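Local coordinates for protein diaminopimelate decarboxylase (PDB 2P3E) that probably decarboxylates meso-diaminopimelate to L-lysine, the closing step of lysine biosynthesis, as a pyridoxal 5'-phosphate-dependent homodimer, at residues B[316-319]-B[325-328]. Numbering follows the deposited sequence.
Sequences LIRP and YHHI
With CG anti to its carbonyl carbon (chi1 -73°), H326 places its imidazole against L316, R318 and P319, and L316, whose CG lies anti to the backbone N (chi1 177°), reaches back from the opposite direction. Histidine and leucine meet as a CH-pi contact: L316 CD2 sits 3.9 Å from the centroid of the H326 ring, almost exactly on the ring normal. P319 comes in across the imidazole, its CG 3.9 Å from H326 CD2. The third neighbour is R318, which crosses the histidine at about a right angle. Its CD lies in the ring plane at the imidazole edge, 3.7 Å from H326 NE2, and the bend at chi3 (71°) then folds the guanidinium back, so that R318 NH1 comes 3.0 Å from the same NE2. A water extends the link between the segments, accepting from R318 NH1 at 3.0 Å and donating to Y325 O at 2.9 Å; both this water and H326 NE2 lie at the edge of the guanidinium. The other ring nitrogen, ND1, is hydrogen-bonded to L372 O, and Y249 meets the imidazole edge-to-face. Replacing H326 by an alanine is likely to leave L316 CD2 without its aromatic face, L372 O without its imidazole mate and the R318 guanidinium freer to turn. The contact thus joins the loop and first residues of helix 318-322 to the loop leading into strand 328-330, in the beta domain beside the barrel. R318 is a probable substrate-binding residue, as are the nearby R282 and Y322, which would make H326 a second-shell neighbour of that site. Because ND1 is bonded to a carbonyl oxygen, it most likely carries a proton, and the adjoining guanidinium would be expected to disfavour a second one on NE2.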
ATOM      1  N   LEU B 316      -8.248   1.364   1.794  1.00 13.83           N
ATOM      2  CA  LEU B 316      -8.055   2.785   2.086  1.00 13.71           C
ATOM      3  C   LEU B 316      -7.028   2.869   3.183  1.00 13.95           C
ATOM      4  O   LEU B 316      -7.292   2.485   4.330  1.00 13.36           O
ATOM      5  CB  LEU B 316      -9.373   3.449   2.544  1.00 13.49           C
ATOM      6  CG  LEU B 316      -9.326   4.934   2.970  1.00 14.03           C
ATOM      7  CD1 LEU B 316      -8.789   5.853   1.877  1.00 12.16           C
ATOM      8  CD2 LEU B 316     -10.709   5.423   3.437  1.00 13.07           C
ATOM      9  N   ILE B 317      -5.844   3.348   2.822  1.00 13.61           N
ATOM     10  CA  ILE B 317      -4.695   3.260   3.724  1.00 14.91           C
ATOM     11  C   ILE B 317      -4.523   4.498   4.616  1.00 14.68           C
ATOM     12  O   ILE B 317      -3.752   4.471   5.567  1.00 15.19           O
ATOM     13  CB  ILE B 317      -3.401   2.987   2.905  1.00 14.70           C
ATOM     14  CG1 ILE B 317      -2.331   2.295   3.778  1.00 15.84           C
ATOM     15  CG2 ILE B 317      -2.910   4.283   2.216  1.00 14.73           C
ATOM     16  CD1 ILE B 317      -1.142   1.706   2.933  1.00 17.38           C
ATOM     17  N   ARG B 318      -5.226   5.589   4.300  1.00 15.12           N
ATOM     18  CA  ARG B 318      -4.935   6.888   4.930  1.00 15.32           C
ATOM     19  C   ARG B 318      -5.078   6.879   6.477  1.00 15.28           C
ATOM     20  O   ARG B 318      -4.190   7.402   7.164  1.00 15.15           O
ATOM     21  CB  ARG B 318      -5.749   8.015   4.276  1.00 15.57           C
ATOM     22  CG  ARG B 318      -5.499   8.161   2.752  1.00 16.57           C
ATOM     23  CD  ARG B 318      -6.151   9.423   2.178  1.00 15.58           C
ATOM     24  NE  ARG B 318      -5.450  10.628   2.616  1.00 18.00           N
ATOM     25  CZ  ARG B 318      -5.921  11.506   3.503  1.00 19.07           C
ATOM     26  NH1 ARG B 318      -7.115  11.343   4.062  1.00 17.51           N
ATOM     27  NH2 ARG B 318      -5.195  12.566   3.822  1.00 19.75           N
ATOM     28  N   PRO B 319      -6.194   6.325   7.029  1.00 15.72           N
ATOM     29  CA  PRO B 319      -6.294   6.255   8.501  1.00 16.23           C
ATOM     30  C   PRO B 319      -5.097   5.527   9.139  1.00 17.05           C
ATOM     31  O   PRO B 319      -4.472   6.070  10.052  1.00 17.55           O
ATOM     32  CB  PRO B 319      -7.591   5.478   8.726  1.00 15.73           C
ATOM     33  CG  PRO B 319      -8.423   5.834   7.516  1.00 15.85           C
ATOM     34  CD  PRO B 319      -7.428   5.811   6.396  1.00 16.14           C
ATOM     35  N   TYR B 325      -8.319  11.407   9.319  1.00 16.47           N
ATOM     36  CA  TYR B 325      -9.741  11.401   9.587  1.00 15.31           C
ATOM     37  C   TYR B 325     -10.529  11.275   8.270  1.00 15.14           C
ATOM     38  O   TYR B 325     -10.407  12.117   7.355  1.00 15.60           O
ATOM     39  CB  TYR B 325     -10.159  12.696  10.334  1.00 15.65           C
ATOM     40  CG  TYR B 325     -11.625  12.718  10.726  1.00 15.45           C
ATOM     41  CD1 TYR B 325     -12.025  12.474  12.046  1.00 15.00           C
ATOM     42  CD2 TYR B 325     -12.621  12.937   9.770  1.00 14.85           C
ATOM     43  CE1 TYR B 325     -13.370  12.453  12.392  1.00 15.16           C
ATOM     44  CE2 TYR B 325     -13.969  12.938  10.118  1.00 14.36           C
ATOM     45  CZ  TYR B 325     -14.330  12.697  11.426  1.00 15.44           C
ATOM     46  OH  TYR B 325     -15.660  12.691  11.752  1.00 16.96           O
ATOM     47  N   HIS B 326     -11.337  10.225   8.194  1.00 13.74           N
ATOM     48  CA  HIS B 326     -12.410  10.107   7.212  1.00 13.59           C
ATOM     49  C   HIS B 326     -13.737   9.982   7.973  1.00 13.57           C
ATOM     50  O   HIS B 326     -13.853   9.169   8.887  1.00 13.37           O
ATOM     51  CB  HIS B 326     -12.212   8.865   6.328  1.00 13.04           C
ATOM     52  CG  HIS B 326     -11.102   9.012   5.333  1.00 13.27           C
ATOM     53  ND1 HIS B 326     -11.327   9.299   4.004  1.00 13.09           N
ATOM     54  CD2 HIS B 326      -9.755   8.924   5.479  1.00 13.78           C
ATOM     55  CE1 HIS B 326     -10.165   9.397   3.373  1.00 14.01           C
ATOM     56  NE2 HIS B 326      -9.198   9.168   4.243  1.00 14.10           N
ATOM     57  N   HIS B 327     -14.710  10.792   7.585  1.00 13.59           N
ATOM     58  CA  HIS B 327     -16.048  10.727   8.163  1.00 14.27           C
ATOM     59  C   HIS B 327     -16.715   9.412   7.753  1.00 14.55           C
ATOM     60  O   HIS B 327     -16.647   9.002   6.586  1.00 13.18           O
ATOM     61  CB  HIS B 327     -16.876  11.939   7.740  1.00 14.46           C
ATOM     62  CG  HIS B 327     -18.052  12.221   8.636  1.00 16.34           C
ATOM     63  ND1 HIS B 327     -17.920  12.467   9.983  1.00 18.41           N
ATOM     64  CD2 HIS B 327     -19.378  12.314   8.366  1.00 18.78           C
ATOM     65  CE1 HIS B 327     -19.115  12.680  10.514  1.00 19.09           C
ATOM     66  NE2 HIS B 327     -20.017  12.608   9.550  1.00 19.72           N
ATOM     67  N   ILE B 328     -17.308   8.731   8.737  1.00 14.48           N
ATOM     68  CA  ILE B 328     -17.968   7.437   8.502  1.00 14.88           C
ATOM     69  C   ILE B 328     -19.420   7.499   9.009  1.00 15.52           C
ATOM     70  O   ILE B 328     -19.655   7.841  10.173  1.00 15.35           O
ATOM     71  CB  ILE B 328     -17.212   6.250   9.164  1.00 14.76           C
ATOM     72  CG1 ILE B 328     -15.744   6.208   8.662  1.00 14.61           C
ATOM     73  CG2 ILE B 328     -17.935   4.929   8.884  1.00 15.12           C
ATOM     74  CD1 ILE B 328     -14.899   5.083   9.238  1.00 13.54           C
TER
HETATM   75  O   HOH W   1      -7.842  13.075   6.403  1.00 18.88           O